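Local coordinates for protein cystathionine gamma-synthase (Xanthomonas oryzae pv. oryzae KACC 10331, PDB 6LD7) that probably makes cystathionine in the methionine biosynthesis pathway, as a pyridoxal phosphate-dependent enzyme of the trans-sulfuration family, at residues C[86-91]-C[110-115]; C[103-108]-C[149-154]; C[162-167]-C[298-303]; C[166-171]-C[196-201]; C[328-333]-C[384-389]. The protein carries 1 engineered substitution. All coordinates share one frame; numbering follows the deposited sequence.

From the N terminus, contact 1 closes a loop between the starts of helices 87-98 and 113-124. Contact 2, which pairs neighbouring parallel strands, opens inside that loop and ends beyond it, so the two cross. Contacts 3 and 4 begin on the same chain passage, share D166 and L167, and follow contact 2 in series. The short loop of contact 4 lies within the long span of contact 3, which reaches helix 297-303. I154 of contact 2 packs on T165 and L167, linking the sheet to both. Contact 5 follows last, its centre about 41 Å from that of contact 2, and joins a loop to helix 380-396 near the C terminus.

Contact 1 (C[86-91]-C[110-115]); sequences TGMGAI and DAYGGS
M88 and S115 mark the closest backbone approach; the 7.1 Å between their CA atoms is spanned by side chains of helix 87-98 that reach both backbone and side chains of the other helix start. Residue T86 sits at the N-cap of helix 87-98, where its OG1 accepts from G89 N at 3.0 Å, and Y112 occupies the same position ahead of helix 113-124. M88 does most of the bridging. Its chain folds back at chi2 (-49°) and again at chi3, and the second turn lays CE against the backbone of the other helix, 3.5 Å from G114 O. The sulfur, SD, is 3.6 Å from G114 C and 3.8 Å from Y112 CE2. It lies 5.2 Å from the Y112 ring centroid and 84° off the ring normal, which makes this a Met-aromatic contact at the ring edge, near the plane. One face of that ring is covered by its own segment, with G114 N 3.4 Å above the centre. A turn further along, I91 points toward the partner helix and places CD1 3.3 Å from S115 OG. The phenol end of Y112 is turned to another partner: OH is hydrogen-bonded to R59 of the second subunit. The first turn of helix 87-98 also serves the cofactor, since G87 N and M88 N donate to phosphate oxygens of the lysine-bound pyridoxal phosphate at position 209. Without a hydrogen bond between the segments, methyl and sulfur groups pack on a ring edge, a carbonyl and a hydroxyl, consistent with dispersion dominating in this buried contact beside the phosphate site.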
# COMPACT_ATOMS: atom_id res chain seq x y z
N THR C 86 -17.06 5.98 -1.98
CA THR C 86 -17.20 6.57 -3.32
C THR C 86 -17.93 7.89 -3.26
O THR C 86 -18.63 8.22 -2.21
CB THR C 86 -17.99 5.61 -4.22
OG1 THR C 86 -19.35 5.49 -3.81
CG2 THR C 86 -17.41 4.21 -4.23
N GLY C 87 -17.84 8.65 -4.33
CA GLY C 87 -18.66 9.88 -4.48
C GLY C 87 -20.15 9.57 -4.42
O GLY C 87 -20.90 10.28 -3.75
N MET C 88 -20.59 8.52 -5.09
CA MET C 88 -22.02 8.13 -5.02
C MET C 88 -22.39 7.83 -3.57
O MET C 88 -23.51 8.05 -3.23
CB MET C 88 -22.36 6.90 -5.87
CG MET C 88 -22.43 7.20 -7.39
SD MET C 88 -23.45 8.67 -7.79
CE MET C 88 -24.85 8.27 -6.76
N GLY C 89 -21.50 7.25 -2.78
CA GLY C 89 -21.77 6.98 -1.37
C GLY C 89 -21.95 8.24 -0.58
O GLY C 89 -22.71 8.25 0.35
N ALA C 90 -21.24 9.30 -0.95
CA ALA C 90 -21.42 10.62 -0.34
C ALA C 90 -22.84 11.16 -0.62
O ALA C 90 -23.45 11.64 0.31
CB ALA C 90 -20.35 11.59 -0.83
N ILE C 91 -23.32 11.03 -1.83
CA ILE C 91 -24.71 11.39 -2.21
C ILE C 91 -25.70 10.51 -1.44
O ILE C 91 -26.61 11.05 -0.77
CB ILE C 91 -24.89 11.34 -3.73
CG1 ILE C 91 -24.00 12.42 -4.33
CG2 ILE C 91 -26.36 11.58 -4.08
CD1 ILE C 91 -23.82 12.30 -5.79
N ASP C 110 -29.91 18.72 -15.31
CA ASP C 110 -28.72 18.19 -16.02
C ASP C 110 -27.73 17.59 -14.99
O ASP C 110 -26.54 17.57 -15.24
CB ASP C 110 -28.12 19.34 -16.85
CG ASP C 110 -27.71 20.58 -16.06
OD1 ASP C 110 -27.96 20.62 -14.85
OD2 ASP C 110 -27.13 21.55 -16.69
N ALA C 111 -28.16 17.22 -13.79
CA ALA C 111 -27.23 16.63 -12.78
C ALA C 111 -26.52 15.37 -13.35
O ALA C 111 -27.09 14.70 -14.19
CB ALA C 111 -27.99 16.28 -11.51
N TYR C 112 -25.40 15.02 -12.78
CA TYR C 112 -24.65 13.76 -12.99
C TYR C 112 -25.61 12.54 -13.12
O TYR C 112 -26.51 12.35 -12.26
CB TYR C 112 -23.64 13.62 -11.83
CG TYR C 112 -22.86 12.34 -11.97
CD1 TYR C 112 -22.19 12.05 -13.18
CD2 TYR C 112 -22.85 11.39 -10.96
CE1 TYR C 112 -21.49 10.85 -13.32
CE2 TYR C 112 -22.15 10.20 -11.07
CZ TYR C 112 -21.48 9.91 -12.27
OH TYR C 112 -20.87 8.70 -12.37
N GLY C 113 -25.47 11.76 -14.21
CA GLY C 113 -26.24 10.55 -14.53
C GLY C 113 -26.24 9.53 -13.34
O GLY C 113 -27.32 8.95 -13.09
N GLY C 114 -25.12 9.36 -12.59
CA GLY C 114 -25.11 8.42 -11.43
C GLY C 114 -26.01 8.97 -10.33
O GLY C 114 -26.77 8.22 -9.67
N SER C 115 -26.09 10.28 -10.23
CA SER C 115 -26.94 10.95 -9.22
C SER C 115 -28.38 10.70 -9.65
O SER C 115 -29.15 10.18 -8.81
CB SER C 115 -26.61 12.44 -9.09
OG SER C 115 -25.24 12.65 -8.70

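Contact 2 (C[103-108]-C[149-154]); sequences DTLVVP and PKLVLI
D103 and K150 open the contact side by side, their side chains pointing the same way, with D103 OD2 3.7 Å from K150 CG. Their charged ends do not form a salt bridge, OD2 and NZ being 4.2 Å apart; OD2 is hydrogen-bonded to Q100 N, while K150 NZ makes a weak bond to V98 O. At T104 the carbonyl begins the pairing: its O accepts from K150 N at 2.8 Å and, weakly, from L151 N. L105 is bridged to L151 on one face of the sheet. Its CG is anti to the backbone N (chi1 166°), and CD1 beyond it comes within 3.7 Å of L151 CG. V106 turns to the opposite face and uses both backbone groups, N donating to L151 O at 2.9 Å and O accepting from L153 N at 3.0 Å, the latter almost straight at 173°. Its CG2 is pressed tightly on P149 CB at 3.5 Å, and CB faces V152 CG2. V107 takes its backbone bonds from strand 129-133 instead. P108 lacks the N-H that would donate to L153 O, so the bonding pattern is interrupted there; its CD lies 3.1 Å from that oxygen, L153 O, while its ring crosses the L153 side chain at about a right angle. With axes 14° apart, these are adjacent parallel strands in the central seven-stranded sheet of the fold type I pyridoxal phosphate enzymes. Directed amide bonds fix the strand register and aliphatic pairs pack on both faces, whereas the D103 and K150 charges probably attract only weakly.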
# COMPACT_ATOMS: atom_id res chain seq x y z
N ASP C 103 -40.94 13.69 2.17
CA ASP C 103 -40.06 14.83 1.86
C ASP C 103 -39.85 14.83 0.35
O ASP C 103 -39.83 13.79 -0.29
CB ASP C 103 -38.66 14.78 2.47
CG ASP C 103 -38.64 14.93 3.95
OD1 ASP C 103 -39.64 15.37 4.45
OD2 ASP C 103 -37.61 14.58 4.61
N THR C 104 -39.52 16.01 -0.17
CA THR C 104 -39.24 16.21 -1.59
C THR C 104 -37.81 16.73 -1.71
O THR C 104 -37.39 17.60 -0.94
CB THR C 104 -40.29 17.19 -2.17
OG1 THR C 104 -41.56 16.52 -2.27
CG2 THR C 104 -39.94 17.53 -3.59
N LEU C 105 -37.17 16.27 -2.75
CA LEU C 105 -35.81 16.67 -3.13
C LEU C 105 -35.91 17.36 -4.50
O LEU C 105 -36.50 16.78 -5.45
CB LEU C 105 -34.94 15.42 -3.25
CG LEU C 105 -33.60 15.63 -3.96
CD1 LEU C 105 -32.69 16.43 -3.05
CD2 LEU C 105 -32.94 14.28 -4.32
N VAL C 106 -35.26 18.50 -4.60
CA VAL C 106 -35.14 19.18 -5.90
C VAL C 106 -33.78 18.86 -6.50
O VAL C 106 -32.81 19.03 -5.84
CB VAL C 106 -35.31 20.70 -5.72
CG1 VAL C 106 -35.24 21.37 -7.06
CG2 VAL C 106 -36.60 21.00 -5.01
N VAL C 107 -33.77 18.45 -7.75
CA VAL C 107 -32.58 18.00 -8.52
C VAL C 107 -32.47 18.83 -9.77
O VAL C 107 -33.46 19.00 -10.46
CB VAL C 107 -32.82 16.53 -8.89
CG1 VAL C 107 -31.74 16.02 -9.75
CG2 VAL C 107 -32.89 15.76 -7.60
N PRO C 108 -31.26 19.26 -10.16
CA PRO C 108 -31.07 19.93 -11.44
C PRO C 108 -31.42 18.97 -12.58
O PRO C 108 -31.04 17.85 -12.49
CB PRO C 108 -29.58 20.25 -11.51
CG PRO C 108 -29.16 20.21 -10.06
CD PRO C 108 -30.03 19.14 -9.39
N PRO C 149 -39.80 22.04 -0.57
CA PRO C 149 -38.97 20.84 -0.58
C PRO C 149 -38.11 20.77 0.67
O PRO C 149 -37.86 21.79 1.32
CB PRO C 149 -38.13 21.01 -1.87
CG PRO C 149 -38.09 22.51 -2.09
CD PRO C 149 -39.37 23.07 -1.51
N LYS C 150 -37.61 19.59 1.02
CA LYS C 150 -36.72 19.48 2.19
C LYS C 150 -35.30 19.87 1.78
O LYS C 150 -34.51 20.38 2.61
CB LYS C 150 -36.74 18.04 2.69
CG LYS C 150 -35.89 17.80 3.91
CD LYS C 150 -36.54 18.38 5.12
CE LYS C 150 -35.49 18.57 6.17
NZ LYS C 150 -35.47 17.34 6.93
N LEU C 151 -34.90 19.49 0.58
CA LEU C 151 -33.47 19.56 0.21
C LEU C 151 -33.44 19.96 -1.24
O LEU C 151 -34.24 19.37 -2.00
CB LEU C 151 -32.83 18.15 0.39
CG LEU C 151 -31.36 18.01 0.03
CD1 LEU C 151 -30.56 18.95 0.91
CD2 LEU C 151 -30.90 16.56 0.28
N VAL C 152 -32.47 20.78 -1.59
CA VAL C 152 -32.18 21.18 -2.99
C VAL C 152 -30.74 20.86 -3.28
O VAL C 152 -29.89 21.27 -2.52
CB VAL C 152 -32.40 22.69 -3.17
CG1 VAL C 152 -32.02 23.10 -4.57
CG2 VAL C 152 -33.79 23.07 -2.82
N LEU C 153 -30.52 20.16 -4.36
CA LEU C 153 -29.18 19.79 -4.84
C LEU C 153 -28.80 20.81 -5.92
O LEU C 153 -29.58 21.00 -6.91
CB LEU C 153 -29.15 18.35 -5.38
CG LEU C 153 -27.93 17.99 -6.23
CD1 LEU C 153 -26.71 17.90 -5.38
CD2 LEU C 153 -28.12 16.65 -6.95
N ILE C 154 -27.58 21.34 -5.81
CA ILE C 154 -26.96 22.17 -6.85
C ILE C 154 -25.71 21.49 -7.36
O ILE C 154 -24.88 21.11 -6.54
CB ILE C 154 -26.63 23.53 -6.29
CG1 ILE C 154 -27.84 24.18 -5.67
CG2 ILE C 154 -25.97 24.38 -7.33
CD1 ILE C 154 -27.47 25.37 -4.90

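Contact 3 (C[162-167]-C[298-303]); sequences LRITDL and ALAARQ
I164, T165 and L167 meet L299 and Q303 where the loop leaving strand 151-155 of the central sheet enters helix 167-176, with D166 as that helix's N-cap. The partner, helix 297-303, lies in sequence between two strands of the C-terminal five-stranded sheet, so the contact joins the two sheet regions. Q303 supplies the polar link. Its CG stands between the backbone N and the carbonyl carbon (chi1 79°), and the chain then runs extended. The amide bonds to the loop backbone through both ends: NE2 donates to T165 O at 2.7 Å, with the acceptor near the amide plane, and OE1 accepts from L167 N at 2.9 Å, in plane and on a lone pair. Together these bonds fix the amide rotation. L299 has CG anti to its backbone N (chi1 168°), and CD2 beyond it touches I164 CG2 and D166 CB, each at 3.6 Å. I164 slides past L299 in the opposite direction and sets CD1 4.1 Å from A300 CB. D166 OD1, besides capping F169 N, takes a hydrogen from a water at 2.8 Å; the same water gives its other hydrogen to Q303 OE1 at 2.7 Å, the second hydrogen bond on that oxygen.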
# COMPACT_ATOMS: atom_id res chain seq x y z
N LEU C 162 -21.24 22.85 -18.90
CA LEU C 162 -20.66 23.88 -17.99
C LEU C 162 -21.64 25.03 -17.77
O LEU C 162 -21.19 26.13 -17.68
CB LEU C 162 -19.30 24.29 -18.61
CG LEU C 162 -18.32 23.16 -18.32
CD1 LEU C 162 -17.83 22.40 -19.50
CD2 LEU C 162 -17.30 23.55 -17.33
N ARG C 163 -22.90 24.73 -17.51
CA ARG C 163 -23.91 25.72 -17.02
C ARG C 163 -23.55 26.09 -15.60
O ARG C 163 -23.14 25.22 -14.78
CB ARG C 163 -25.36 25.19 -17.07
CG ARG C 163 -25.79 24.58 -18.40
CD ARG C 163 -26.17 25.66 -19.40
NE ARG C 163 -25.10 26.00 -20.28
CZ ARG C 163 -25.09 26.05 -21.65
NH1 ARG C 163 -26.12 25.75 -22.44
NH2 ARG C 163 -23.95 26.44 -22.19
N ILE C 164 -23.66 27.38 -15.31
CA ILE C 164 -23.34 27.92 -13.99
C ILE C 164 -24.62 28.19 -13.24
O ILE C 164 -25.46 28.93 -13.73
CB ILE C 164 -22.49 29.16 -14.21
CG1 ILE C 164 -21.32 28.92 -15.18
CG2 ILE C 164 -22.00 29.72 -12.90
CD1 ILE C 164 -20.30 27.97 -14.67
N THR C 165 -24.78 27.65 -12.05
CA THR C 165 -25.89 28.00 -11.18
C THR C 165 -25.39 29.05 -10.21
O THR C 165 -24.28 28.91 -9.62
CB THR C 165 -26.33 26.78 -10.37
OG1 THR C 165 -26.65 25.75 -11.30
CG2 THR C 165 -27.48 27.09 -9.46
N ASP C 166 -26.27 30.01 -9.96
CA ASP C 166 -25.95 31.16 -9.09
C ASP C 166 -26.17 30.74 -7.66
O ASP C 166 -27.33 30.59 -7.19
CB ASP C 166 -26.75 32.36 -9.57
CG ASP C 166 -26.59 33.61 -8.73
OD1 ASP C 166 -26.07 33.53 -7.54
OD2 ASP C 166 -26.97 34.65 -9.29
N LEU C 167 -25.09 30.47 -6.96
CA LEU C 167 -25.17 29.92 -5.59
C LEU C 167 -25.97 30.85 -4.69
O LEU C 167 -26.85 30.37 -3.92
CB LEU C 167 -23.76 29.68 -5.03
CG LEU C 167 -22.99 28.55 -5.72
CD1 LEU C 167 -21.58 28.45 -5.18
CD2 LEU C 167 -23.71 27.22 -5.52
N ALA C 298 -19.86 35.84 -16.35
CA ALA C 298 -19.69 36.87 -15.32
C ALA C 298 -19.98 36.29 -13.94
O ALA C 298 -19.32 36.69 -12.95
CB ALA C 298 -20.59 38.09 -15.59
N LEU C 299 -20.99 35.45 -13.86
CA LEU C 299 -21.33 34.80 -12.59
C LEU C 299 -20.18 33.86 -12.15
O LEU C 299 -19.69 33.98 -10.99
CB LEU C 299 -22.66 34.09 -12.84
CG LEU C 299 -23.05 33.10 -11.75
CD1 LEU C 299 -23.26 33.88 -10.46
CD2 LEU C 299 -24.30 32.35 -12.22
N ALA C 300 -19.59 33.12 -13.08
CA ALA C 300 -18.47 32.22 -12.76
C ALA C 300 -17.29 33.07 -12.29
O ALA C 300 -16.58 32.62 -11.35
CB ALA C 300 -18.15 31.39 -13.96
N ALA C 301 -17.03 34.23 -12.91
CA ALA C 301 -15.88 35.11 -12.55
C ALA C 301 -16.08 35.59 -11.12
O ALA C 301 -15.13 35.71 -10.43
CB ALA C 301 -15.74 36.32 -13.50
N ARG C 302 -17.30 35.74 -10.63
CA ARG C 302 -17.53 36.21 -9.22
C ARG C 302 -17.64 35.04 -8.25
O ARG C 302 -17.20 35.25 -7.19
CB ARG C 302 -18.79 37.08 -9.07
CG ARG C 302 -18.56 38.42 -9.77
CD ARG C 302 -17.71 39.48 -9.04
NE ARG C 302 -18.59 40.06 -8.00
CZ ARG C 302 -19.65 40.87 -8.22
NH1 ARG C 302 -20.41 41.26 -7.20
NH2 ARG C 302 -19.94 41.32 -9.43
N GLN C 303 -18.31 33.92 -8.54
CA GLN C 303 -18.49 32.96 -7.44
C GLN C 303 -17.37 31.89 -7.40
O GLN C 303 -17.38 31.14 -6.47
CB GLN C 303 -19.87 32.37 -7.48
CG GLN C 303 -20.09 31.30 -8.47
CD GLN C 303 -21.49 30.72 -8.44
OE1 GLN C 303 -22.43 31.27 -7.90
NE2 GLN C 303 -21.67 29.69 -9.25
O HOH W 1 -23.50 33.29 -6.48

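Contact 4 (C[166-171]-C[196-201]); sequences DLRFVI and LDFGAD
F198 and R168 bring two flat groups together with their planes 67° apart, which excludes a parallel stack. One face of the R168 guanidinium looks at the F198 ring, with CD1 4.0 Å above the plane and offset toward the rim; seen from the ring, NH2 approaches obliquely, 3.6 Å from CE1. L167 CB lies over one face of the F198 ring, 3.9 Å from CG, and L167 CD1 approaches the rim at CD2 (3.7 Å). The two side chains cross at about a right angle. R168 reaches the ring because its chain, extended through CD, turns at chi3 (-78°). One helical turn on, I171 packs on the backbone that follows F198: CG2 lies 3.3 Å from F198 O, and CD1 touches A200 CB at 3.8 Å. G199 passes close to I171 CG2 with a positive phi of 96°, a backbone shape common for glycine, which turns the chain from the 3-10 segment toward A200. In the helix cap, the F169 amide meets the D166 carboxylate from well above its plane. The two segments meet by packing, without a hydrogen bond; the charged guanidinium beside the F198 ring may add a modest electrostatic term. In the fold, the first turns of helix 167-176 rest on this loop and on the sheet: L167 and I171 pack on I154 of strand 151-155, A200 and I171 touch T181 of strand 180-184, F198 leans on Q303 of helix 297-303, and the loop continues directly into strand 202-206.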
# COMPACT_ATOMS: atom_id res chain seq x y z
N ASP C 166 -26.27 30.01 -9.96
CA ASP C 166 -25.95 31.16 -9.09
C ASP C 166 -26.17 30.74 -7.66
O ASP C 166 -27.33 30.59 -7.19
CB ASP C 166 -26.75 32.36 -9.57
CG ASP C 166 -26.59 33.61 -8.73
OD1 ASP C 166 -26.07 33.53 -7.54
OD2 ASP C 166 -26.97 34.65 -9.29
N LEU C 167 -25.09 30.47 -6.96
CA LEU C 167 -25.17 29.92 -5.59
C LEU C 167 -25.97 30.85 -4.69
O LEU C 167 -26.85 30.37 -3.92
CB LEU C 167 -23.76 29.68 -5.03
CG LEU C 167 -22.99 28.55 -5.72
CD1 LEU C 167 -21.58 28.45 -5.18
CD2 LEU C 167 -23.71 27.22 -5.52
N ARG C 168 -25.58 32.11 -4.62
CA ARG C 168 -26.22 33.05 -3.65
C ARG C 168 -27.74 33.11 -3.96
O ARG C 168 -28.54 33.06 -3.05
CB ARG C 168 -25.63 34.49 -3.72
CG ARG C 168 -25.97 35.27 -2.46
CD ARG C 168 -25.38 36.65 -2.35
NE ARG C 168 -23.99 36.70 -1.98
CZ ARG C 168 -22.93 36.79 -2.82
NH1 ARG C 168 -23.05 36.82 -4.14
NH2 ARG C 168 -21.72 36.77 -2.30
N PHE C 169 -28.11 33.25 -5.22
CA PHE C 169 -29.54 33.32 -5.62
C PHE C 169 -30.26 32.06 -5.12
O PHE C 169 -31.34 32.12 -4.41
CB PHE C 169 -29.65 33.50 -7.15
CG PHE C 169 -31.05 33.32 -7.69
CD1 PHE C 169 -32.07 34.19 -7.33
CD2 PHE C 169 -31.33 32.34 -8.63
CE1 PHE C 169 -33.37 34.00 -7.79
CE2 PHE C 169 -32.62 32.15 -9.11
CZ PHE C 169 -33.65 32.97 -8.68
N VAL C 170 -29.73 30.88 -5.49
CA VAL C 170 -30.48 29.63 -5.19
C VAL C 170 -30.56 29.41 -3.70
O VAL C 170 -31.68 29.10 -3.19
CB VAL C 170 -29.91 28.41 -5.92
CG1 VAL C 170 -30.59 27.12 -5.50
CG2 VAL C 170 -30.06 28.63 -7.40
N ILE C 171 -29.43 29.61 -3.01
CA ILE C 171 -29.35 29.24 -1.58
C ILE C 171 -30.24 30.19 -0.77
O ILE C 171 -30.98 29.70 0.08
CB ILE C 171 -27.89 29.24 -1.13
CG1 ILE C 171 -27.12 28.09 -1.80
CG2 ILE C 171 -27.76 29.26 0.35
CD1 ILE C 171 -25.59 28.19 -1.62
N LEU C 196 -20.04 26.77 0.88
CA LEU C 196 -20.46 27.06 2.28
C LEU C 196 -20.28 28.54 2.54
O LEU C 196 -20.94 28.99 3.42
CB LEU C 196 -19.72 26.25 3.34
CG LEU C 196 -19.72 24.71 3.18
CD1 LEU C 196 -18.97 23.99 4.32
CD2 LEU C 196 -21.12 24.14 3.10
N ASP C 197 -19.45 29.27 1.80
CA ASP C 197 -19.32 30.73 1.99
C ASP C 197 -20.63 31.40 1.57
O ASP C 197 -20.83 32.47 2.00
CB ASP C 197 -18.18 31.34 1.17
CG ASP C 197 -16.78 31.04 1.71
OD1 ASP C 197 -16.73 30.46 2.77
OD2 ASP C 197 -15.75 31.44 1.08
N PHE C 198 -21.43 30.79 0.69
CA PHE C 198 -22.69 31.34 0.18
C PHE C 198 -23.85 30.85 1.05
O PHE C 198 -24.99 31.06 0.68
CB PHE C 198 -22.83 30.93 -1.29
CG PHE C 198 -21.79 31.54 -2.19
CD1 PHE C 198 -21.95 32.81 -2.70
CD2 PHE C 198 -20.64 30.88 -2.52
CE1 PHE C 198 -20.99 33.42 -3.46
CE2 PHE C 198 -19.68 31.49 -3.32
CZ PHE C 198 -19.86 32.76 -3.78
N GLY C 199 -23.60 30.12 2.12
CA GLY C 199 -24.66 29.71 3.07
C GLY C 199 -25.20 28.30 2.82
O GLY C 199 -26.12 27.88 3.51
N ALA C 200 -24.62 27.52 1.92
CA ALA C 200 -25.04 26.10 1.73
C ALA C 200 -24.93 25.30 3.03
O ALA C 200 -23.99 25.56 3.78
CB ALA C 200 -24.23 25.43 0.65
N ASP C 201 -25.81 24.31 3.23
CA ASP C 201 -25.76 23.45 4.42
C ASP C 201 -24.66 22.42 4.26
O ASP C 201 -23.94 22.12 5.25
CB ASP C 201 -27.12 22.85 4.68
CG ASP C 201 -28.17 23.95 4.88
OD1 ASP C 201 -28.13 24.56 5.96
OD2 ASP C 201 -29.01 24.22 3.93

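Contact 5 (C[328-333]-C[384-389]); sequences GLRYFT and LIDLRA
D386 and the backbone of R330 and Y331 form the polar core: one carboxylate accepts from two successive amides of the loop. R330 N donates to OD1 at 2.8 Å with a nearly linear angle of 177°, on the syn lone pair. Y331 N donates to OD2 at 2.7 Å, but comes from above the carboxylate plane, 43° out of it. A chi1 of -148° sets CG of D386 somewhat away from exactly anti to the backbone N, where the carboxylate meets both amides. With both oxygens engaged and the residue buried, the two amides probably stabilise the negative charge. Carbon atoms surround the group. F332 presents its edge, CD1 lying 3.5 Å from D386 OD2, and L329 CD2 approaches the same oxygen to 3.9 Å. Y331 CD2 rests on D386 CB at 3.8 Å, while R330 CB stands over the centre of the Y331 ring, so the two neighbouring loop side chains pack on each other. Farther out, L387 adds an off-centre CH-pi contact: its CD2 is 4.2 Å from the centroid of the F332 ring, and the side chains cross at about a right angle. The R330 guanidinium makes no salt bridge with the carboxylate, R330 NE being 5.8 Å from D386 OD1; any effect of its charge would be long-range. The loop follows helix 319-327 and leads into strand 333-334, outermost of its sheet within this chain, with F332 and L329 also on I345 of strand 344-346. L387 also packs on I273 and L276 of helix 259-277, and Y331 touches C14 of the third subunit.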
# COMPACT_ATOMS: atom_id res chain seq x y z
N GLY C 328 -5.96 9.34 -33.98
CA GLY C 328 -4.57 9.31 -33.41
C GLY C 328 -4.19 10.30 -32.29
O GLY C 328 -3.00 10.69 -32.24
N LEU C 329 -5.03 10.65 -31.31
CA LEU C 329 -4.64 11.55 -30.21
C LEU C 329 -3.53 10.90 -29.39
O LEU C 329 -3.68 9.73 -29.02
CB LEU C 329 -5.86 11.79 -29.33
CG LEU C 329 -6.91 12.71 -29.95
CD1 LEU C 329 -8.12 12.75 -29.04
CD2 LEU C 329 -6.36 14.10 -30.18
N ARG C 330 -2.39 11.56 -29.19
CA ARG C 330 -1.27 10.98 -28.41
C ARG C 330 -1.32 11.36 -26.94
O ARG C 330 -0.75 10.64 -26.11
CB ARG C 330 0.05 11.43 -29.03
CG ARG C 330 0.13 11.23 -30.54
CD ARG C 330 1.51 11.68 -31.08
NE ARG C 330 2.46 10.66 -30.61
CZ ARG C 330 3.52 10.82 -29.79
NH1 ARG C 330 3.94 12.00 -29.36
NH2 ARG C 330 4.21 9.75 -29.44
N TYR C 331 -2.02 12.43 -26.55
CA TYR C 331 -1.86 12.95 -25.17
C TYR C 331 -3.22 13.09 -24.49
O TYR C 331 -3.26 13.57 -23.36
CB TYR C 331 -1.06 14.26 -25.16
CG TYR C 331 0.25 14.19 -25.90
CD1 TYR C 331 1.18 13.18 -25.65
CD2 TYR C 331 0.59 15.19 -26.78
CE1 TYR C 331 2.38 13.11 -26.34
CE2 TYR C 331 1.77 15.15 -27.49
CZ TYR C 331 2.66 14.12 -27.27
OH TYR C 331 3.81 14.22 -27.98
N PHE C 332 -4.30 12.64 -25.11
CA PHE C 332 -5.65 12.60 -24.49
C PHE C 332 -6.09 11.13 -24.53
O PHE C 332 -6.15 10.57 -25.60
CB PHE C 332 -6.65 13.45 -25.25
CG PHE C 332 -6.47 14.95 -25.16
CD1 PHE C 332 -5.46 15.59 -25.89
CD2 PHE C 332 -7.15 15.69 -24.22
CE1 PHE C 332 -5.26 16.95 -25.78
CE2 PHE C 332 -6.93 17.06 -24.10
CZ PHE C 332 -5.97 17.67 -24.85
N THR C 333 -6.31 10.51 -23.40
CA THR C 333 -6.78 9.11 -23.33
C THR C 333 -8.30 9.13 -23.41
O THR C 333 -8.92 9.85 -22.61
CB THR C 333 -6.28 8.50 -22.02
OG1 THR C 333 -4.86 8.57 -22.08
CG2 THR C 333 -6.62 7.05 -21.81
N LEU C 384 -1.58 21.33 -27.42
CA LEU C 384 -2.05 22.11 -28.60
C LEU C 384 -1.64 21.45 -29.93
O LEU C 384 -2.46 21.37 -30.86
CB LEU C 384 -1.49 23.52 -28.53
CG LEU C 384 -2.00 24.41 -27.40
CD1 LEU C 384 -1.16 25.67 -27.37
CD2 LEU C 384 -3.44 24.76 -27.59
N ILE C 385 -0.45 20.90 -30.02
CA ILE C 385 -0.02 20.16 -31.24
C ILE C 385 -0.97 18.96 -31.45
O ILE C 385 -1.53 18.78 -32.57
CB ILE C 385 1.43 19.70 -31.05
CG1 ILE C 385 2.40 20.89 -31.14
CG2 ILE C 385 1.76 18.57 -32.04
CD1 ILE C 385 3.81 20.51 -30.63
N ASP C 386 -1.26 18.23 -30.38
CA ASP C 386 -2.19 17.08 -30.45
C ASP C 386 -3.57 17.52 -30.92
O ASP C 386 -4.12 16.84 -31.84
CB ASP C 386 -2.25 16.36 -29.10
CG ASP C 386 -2.50 14.85 -29.15
OD1 ASP C 386 -2.12 14.19 -30.18
OD2 ASP C 386 -3.05 14.34 -28.13
N LEU C 387 -4.14 18.59 -30.36
CA LEU C 387 -5.49 19.03 -30.80
C LEU C 387 -5.50 19.57 -32.24
O LEU C 387 -6.49 19.28 -33.02
CB LEU C 387 -6.07 20.04 -29.83
CG LEU C 387 -6.33 19.53 -28.42
CD1 LEU C 387 -6.59 20.68 -27.49
CD2 LEU C 387 -7.48 18.53 -28.38
N ARG C 388 -4.53 20.41 -32.60
CA ARG C 388 -4.41 20.81 -34.02
C ARG C 388 -4.37 19.59 -34.93
O ARG C 388 -4.96 19.65 -35.97
CB ARG C 388 -3.13 21.61 -34.31
CG ARG C 388 -3.19 23.02 -33.76
CD ARG C 388 -1.99 23.81 -34.32
NE ARG C 388 -1.87 24.80 -33.32
CZ ARG C 388 -0.94 24.86 -32.36
NH1 ARG C 388 0.14 24.10 -32.31
NH2 ARG C 388 -1.11 25.79 -31.47
N ALA C 389 -3.61 18.53 -34.65
CA ALA C 389 -3.56 17.40 -35.62
C ALA C 389 -4.92 16.67 -35.58
O ALA C 389 -5.43 16.21 -36.63
CB ALA C 389 -2.35 16.50 -35.37